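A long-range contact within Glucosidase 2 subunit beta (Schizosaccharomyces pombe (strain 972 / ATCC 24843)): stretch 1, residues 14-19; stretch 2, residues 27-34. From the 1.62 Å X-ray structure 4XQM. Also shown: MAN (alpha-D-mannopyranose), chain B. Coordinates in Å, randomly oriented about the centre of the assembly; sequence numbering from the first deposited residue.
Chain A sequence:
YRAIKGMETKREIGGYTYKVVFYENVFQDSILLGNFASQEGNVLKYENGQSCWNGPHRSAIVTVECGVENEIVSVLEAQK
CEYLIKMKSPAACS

Stretch 1 (14-19) GGYTYK
Stretch 2 27-34: FQDSILLG

Among the strongest polar links between the stretches is a side chain doing a strand's work. Asp-29 OD1 accepts a hydrogen bond from Thr-17 N at 2.8 Å with an almost straight N-H...O angle of 177°, and Asp-29 N returns one to Thr-17 O at 2.8 Å. The carboxylate thus takes the place a strand carbonyl would have filled, extending the ladder just where stretch 2 leaves its strand at Asp-29. Its m rotamer (chi1 -67°, chi2 -30°) brings the acid back to stretch 1 although the CA-to-CB bond points sideways.

Next to this pair, toward Lys-19 and Phe-27, runs the antiparallel pairing of Tyr-18 and Lys-19 with Gln-28 and Phe-27, inside strands 16-19 and 27-28. Lys-19 and Phe-27 form the hydrogen-bonded pair: Lys-19 N donates to Phe-27 O at 3.0 Å, and Phe-27 N donates to Lys-19 O at 2.8 Å. Tyr-18 and Gln-28 form the non-hydrogen-bonded pair, with CA atoms 4.6 Å apart against 5.1 Å for Lys-19 and Phe-27; the next register pair, Thr-17 and Asp-29, stands at 4.9 Å between CA atoms. Tyr-18 CA also approaches Phe-27 O at 3.4 Å in a CA-H...O contact. Backbone angles stay extended along stretch 1, -88/140 at Tyr-16, -92/108 at Thr-17, -88/137 at Tyr-18 and -135/117 at Lys-19, and along Phe-27 and Gln-28 at -125/155 and -126/108.

Stretch 2 then reverses in a type II' turn from Gln-28 to Ile-31. Asp-29 takes the positive phi (49/-126) and Ser-30 follows at -92/8; Gln-28 N to Ile-31 O and Ile-31 N to Gln-28 O, both 2.9 Å, close the turn. Ahead of stretch 1's strand, Gly-15 sits at 97/-20, where a CB would jam against the carbonyl O of the residue before.

Two waters reinforce the Asp-29 end. One donates to Gly-15 O at 2.8 Å and to Asp-29 OD1 at 3.0 Å, while accepting from OG1 of Thr-17 (m, chi1 -62°) at 2.9 Å; the other donates to Thr-17 O at 2.9 Å and Asp-29 O at 2.7 Å.

Gln-28, on the same sheet face as Tyr-18, is the polar hub there. Extended as t, t with chi3 64°, it donates from NE2 to Tyr-18 OH at 3.0 Å and to mannose O3 at 3.1 Å, while its OE1 accepts from mannose O2 at 2.6 Å. One amide therefore joins a strand partner to the sugar. Tyr-16 (m, chi2 -75°) adds a hydrogen bond between its OH and mannose O1 at 3.0 Å. Gln-28 CD lies over one face of the Tyr-16 ring, with Tyr-16 CD1 3.4 Å from Gln-28 CG, and Asp-29 OD2 meets the ring edge 3.6 Å from Tyr-16 CD1.

Apolar packing comes last. Tyr-18 (m, chi2 -81°) receives Leu-33 at its ring edge, Tyr-18 CE1 to Leu-33 CD2 at 3.9 Å; the CA-to-CB bond of Leu-33 points toward stretch 1, with chi1 -98° between wells and chi2 39° (p). On the other face, Lys-19 (t, t, m, t) and Phe-27 (m, chi2 88°) approach more loosely, CB of Lys-19 to CB of Phe-27 at 4.5 Å. In all, 433 Å² is buried between the stretches, both sides summed.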

ATOM      1  N   GLY A  14       4.624  10.043  10.094  1.00 12.37           N
ATOM      2  CA  GLY A  14       5.377  11.229   9.717  1.00 15.22           C
ATOM      3  C   GLY A  14       4.517  12.389   9.235  1.00 13.65           C
ATOM      4  O   GLY A  14       4.987  13.216   8.442  1.00 14.52           O
ATOM      5  N   GLY A  15       3.270  12.452   9.702  1.00 14.10           N
ATOM      6  CA  GLY A  15       2.372  13.528   9.306  1.00 14.26           C
ATOM      7  C   GLY A  15       1.440  13.136   8.174  1.00 13.56           C
ATOM      8  O   GLY A  15       0.392  13.771   7.988  1.00 14.86           O
ATOM      9  N   TYR A  16       1.805  12.092   7.429  1.00 13.63           N
ATOM     10  CA  TYR A  16       0.972  11.618   6.326  1.00 11.52           C
ATOM     11  C   TYR A  16      -0.058  10.607   6.791  1.00 14.47           C
ATOM     12  O   TYR A  16       0.238   9.730   7.608  1.00 14.85           O
ATOM     13  CB  TYR A  16       1.809  10.886   5.275  1.00 12.59           C
ATOM     14  CG  TYR A  16       2.992  11.627   4.700  1.00 13.53           C
ATOM     15  CD1 TYR A  16       2.823  12.653   3.779  1.00 12.82           C
ATOM     16  CD2 TYR A  16       4.289  11.258   5.037  1.00 12.20           C
ATOM     17  CE1 TYR A  16       3.921  13.301   3.225  1.00 12.45           C
ATOM     18  CE2 TYR A  16       5.386  11.898   4.493  1.00 12.88           C
ATOM     19  CZ  TYR A  16       5.195  12.919   3.590  1.00 15.36           C
ATOM     20  OH  TYR A  16       6.289  13.558   3.057  1.00 15.31           O
ATOM     21  N   THR A  17      -1.262  10.700   6.243  1.00 13.11           N
ATOM     22  CA  THR A  17      -2.229   9.628   6.428  1.00 11.82           C
ATOM     23  C   THR A  17      -2.086   8.639   5.274  1.00 12.84           C
ATOM     24  O   THR A  17      -2.460   8.930   4.132  1.00 12.57           O
ATOM     25  CB  THR A  17      -3.678  10.143   6.492  1.00 14.78           C
ATOM     26  OG1 THR A  17      -3.833  11.025   7.613  1.00 17.18           O
ATOM     27  CG2 THR A  17      -4.615   8.974   6.666  1.00 12.61           C
ATOM     28  N   TYR A  18      -1.533   7.467   5.568  1.00 11.78           N
ATOM     29  CA  TYR A  18      -1.427   6.422   4.557  1.00 11.77           C
ATOM     30  C   TYR A  18      -2.688   5.585   4.572  1.00 12.25           C
ATOM     31  O   TYR A  18      -3.198   5.237   5.640  1.00 11.76           O
ATOM     32  CB  TYR A  18      -0.199   5.546   4.816  1.00 10.23           C
ATOM     33  CG  TYR A  18       1.107   6.209   4.437  1.00  9.33           C
ATOM     34  CD1 TYR A  18       1.548   6.226   3.115  1.00  9.44           C
ATOM     35  CD2 TYR A  18       1.901   6.822   5.398  1.00 11.52           C
ATOM     36  CE1 TYR A  18       2.748   6.846   2.761  1.00 11.02           C
ATOM     37  CE2 TYR A  18       3.109   7.438   5.059  1.00 10.38           C
ATOM     38  CZ  TYR A  18       3.529   7.437   3.746  1.00 10.07           C
ATOM     39  OH  TYR A  18       4.716   8.046   3.404  1.00 13.27           O
ATOM     40  N   LYS A  19      -3.192   5.272   3.385  1.00 11.82           N
ATOM     41  CA  LYS A  19      -4.409   4.494   3.248  1.00 13.88           C
ATOM     42  C   LYS A  19      -4.187   3.434   2.194  1.00 13.76           C
ATOM     43  O   LYS A  19      -3.909   3.752   1.029  1.00 15.85           O
ATOM     44  CB  LYS A  19      -5.564   5.402   2.850  1.00 14.37           C
ATOM     45  CG  LYS A  19      -6.878   4.704   2.600  1.00 22.13           C
ATOM     46  CD  LYS A  19      -7.930   5.761   2.254  1.00 29.42           C
ATOM     47  CE  LYS A  19      -7.837   6.967   3.205  1.00 30.26           C
ATOM     48  NZ  LYS A  19      -8.696   8.118   2.785  1.00 41.86           N
ATOM     49  N   PHE A  27      -3.022   5.533  -1.010  1.00 11.71           N
ATOM     50  CA  PHE A  27      -2.857   6.993  -0.927  1.00 13.67           C
ATOM     51  C   PHE A  27      -1.946   7.439   0.213  1.00 15.83           C
ATOM     52  O   PHE A  27      -1.799   6.746   1.240  1.00 11.98           O
ATOM     53  CB  PHE A  27      -4.201   7.702  -0.743  1.00 13.02           C
ATOM     54  CG  PHE A  27      -5.120   7.584  -1.921  1.00 13.56           C
ATOM     55  CD1 PHE A  27      -5.986   6.507  -2.020  1.00 19.57           C
ATOM     56  CD2 PHE A  27      -5.143   8.565  -2.899  1.00 19.98           C
ATOM     57  CE1 PHE A  27      -6.848   6.389  -3.100  1.00 24.98           C
ATOM     58  CE2 PHE A  27      -6.004   8.451  -3.987  1.00 21.54           C
ATOM     59  CZ  PHE A  27      -6.850   7.361  -4.082  1.00 19.30           C
ATOM     60  N   GLN A  28      -1.355   8.616   0.024  1.00 10.68           N
ATOM     61  CA  GLN A  28      -0.593   9.309   1.053  1.00 11.21           C
ATOM     62  C   GLN A  28      -1.231  10.688   1.128  1.00 11.93           C
ATOM     63  O   GLN A  28      -1.061  11.487   0.195  1.00 11.86           O
ATOM     64  CB  GLN A  28       0.867   9.436   0.618  1.00 10.68           C
ATOM     65  CG  GLN A  28       1.766  10.218   1.583  1.00 11.95           C
ATOM     66  CD  GLN A  28       3.027  10.684   0.907  1.00 14.13           C
ATOM     67  OE1 GLN A  28       2.972  11.490  -0.027  1.00 14.59           O
ATOM     68  NE2 GLN A  28       4.175  10.185   1.367  1.00 10.70           N
ATOM     69  N   ASP A  29      -1.967  10.958   2.211  1.00 10.93           N
ATOM     70  CA  ASP A  29      -2.892  12.097   2.248  1.00 14.05           C
ATOM     71  C   ASP A  29      -3.751  12.034   0.980  1.00 14.28           C
ATOM     72  O   ASP A  29      -4.332  10.981   0.701  1.00 13.89           O
ATOM     73  CB  ASP A  29      -2.142  13.426   2.415  1.00 13.90           C
ATOM     74  CG  ASP A  29      -1.476  13.542   3.773  1.00 16.25           C
ATOM     75  OD1 ASP A  29      -2.020  12.946   4.736  1.00 15.14           O
ATOM     76  OD2 ASP A  29      -0.432  14.238   3.888  1.00 14.87           O
ATOM     77  N   SER A  30      -3.816  13.108   0.194  1.00 16.05           N
ATOM     78  CA  SER A  30      -4.627  13.064  -1.031  1.00 16.38           C
ATOM     79  C   SER A  30      -3.858  12.645  -2.292  1.00 15.18           C
ATOM     80  O   SER A  30      -4.393  12.694  -3.405  1.00 17.72           O
ATOM     81  CB  SER A  30      -5.326  14.405  -1.257  1.00 20.27           C
ATOM     82  OG  SER A  30      -6.346  14.576  -0.289  1.00 23.66           O
ATOM     83  N   ILE A  31      -2.610  12.224  -2.118  1.00 12.20           N
ATOM     84  CA  ILE A  31      -1.773  11.833  -3.243  1.00 13.53           C
ATOM     85  C   ILE A  31      -1.926  10.344  -3.578  1.00 15.19           C
ATOM     86  O   ILE A  31      -1.814   9.491  -2.690  1.00 14.66           O
ATOM     87  CB  ILE A  31      -0.289  12.149  -2.952  1.00 12.15           C
ATOM     88  CG1 ILE A  31      -0.114  13.632  -2.603  1.00 15.35           C
ATOM     89  CG2 ILE A  31       0.580  11.767  -4.147  1.00 12.61           C
ATOM     90  CD1 ILE A  31       1.308  13.991  -2.169  1.00 18.90           C
ATOM     91  N   LEU A  32      -2.190  10.025  -4.849  1.00 12.09           N
ATOM     92  CA  LEU A  32      -2.256   8.628  -5.278  1.00 12.73           C
ATOM     93  C   LEU A  32      -0.853   8.028  -5.351  1.00 13.47           C
ATOM     94  O   LEU A  32      -0.001   8.515  -6.105  1.00 12.67           O
ATOM     95  CB  LEU A  32      -2.932   8.491  -6.648  1.00 12.34           C
ATOM     96  CG  LEU A  32      -2.957   7.067  -7.231  1.00 12.51           C
ATOM     97  CD1 LEU A  32      -3.877   6.162  -6.414  1.00 12.72           C
ATOM     98  CD2 LEU A  32      -3.412   7.093  -8.684  1.00 14.82           C
ATOM     99  N   LEU A  33      -0.619   6.970  -4.574  1.00 12.55           N
ATOM    100  CA  LEU A  33       0.651   6.244  -4.640  1.00 11.40           C
ATOM    101  C   LEU A  33       0.646   5.175  -5.724  1.00 13.33           C
ATOM    102  O   LEU A  33       1.695   4.791  -6.232  1.00 14.77           O
ATOM    103  CB  LEU A  33       0.976   5.615  -3.284  1.00 11.94           C
ATOM    104  CG  LEU A  33       1.953   6.404  -2.412  1.00 19.03           C
ATOM    105  CD1 LEU A  33       1.726   7.915  -2.493  1.00 14.78           C
ATOM    106  CD2 LEU A  33       1.972   5.908  -0.973  1.00 14.05           C
ATOM    107  N   GLY A  34      -0.532   4.678  -6.076  1.00 11.42           N
ATOM    108  CA  GLY A  34      -0.631   3.676  -7.114  1.00 13.21           C
ATOM    109  C   GLY A  34      -1.965   2.965  -7.120  1.00 13.72           C
ATOM    110  O   GLY A  34      -2.662   2.934  -6.102  1.00 12.00           O
TER
HETATM  111  C1  MAN B 501       5.843  14.178  -0.935  1.00 25.34           C
HETATM  112  C2  MAN B 501       5.589  12.832  -0.592  1.00 14.79           C
HETATM  113  C3  MAN B 501       6.970  12.175  -0.446  1.00 16.21           C
HETATM  114  C4  MAN B 501       7.837  12.448  -1.712  1.00 14.16           C
HETATM  115  C5  MAN B 501       7.945  13.965  -1.937  1.00 18.08           C
HETATM  116  C6  MAN B 501       8.617  14.330  -3.240  1.00 16.92           C
HETATM  117  O1  MAN B 501       6.602  14.473   0.199  1.00 26.58           O
HETATM  118  O2  MAN B 501       4.897  12.240  -1.630  1.00 18.59           O
HETATM  119  O3  MAN B 501       6.841  10.805  -0.176  1.00 14.74           O
HETATM  120  O4  MAN B 501       9.131  11.943  -1.535  1.00 16.84           O
HETATM  121  O5  MAN B 501       6.620  14.465  -2.028  1.00 21.43           O
HETATM  122  O6  MAN B 501       8.934  15.726  -3.183  1.00 19.05           O
HETATM  123  O   HOH W   1      -2.353  13.509   7.613  1.00 23.83           O
HETATM  124  O   HOH W   2      -4.964   9.148   2.615  1.00 17.75           O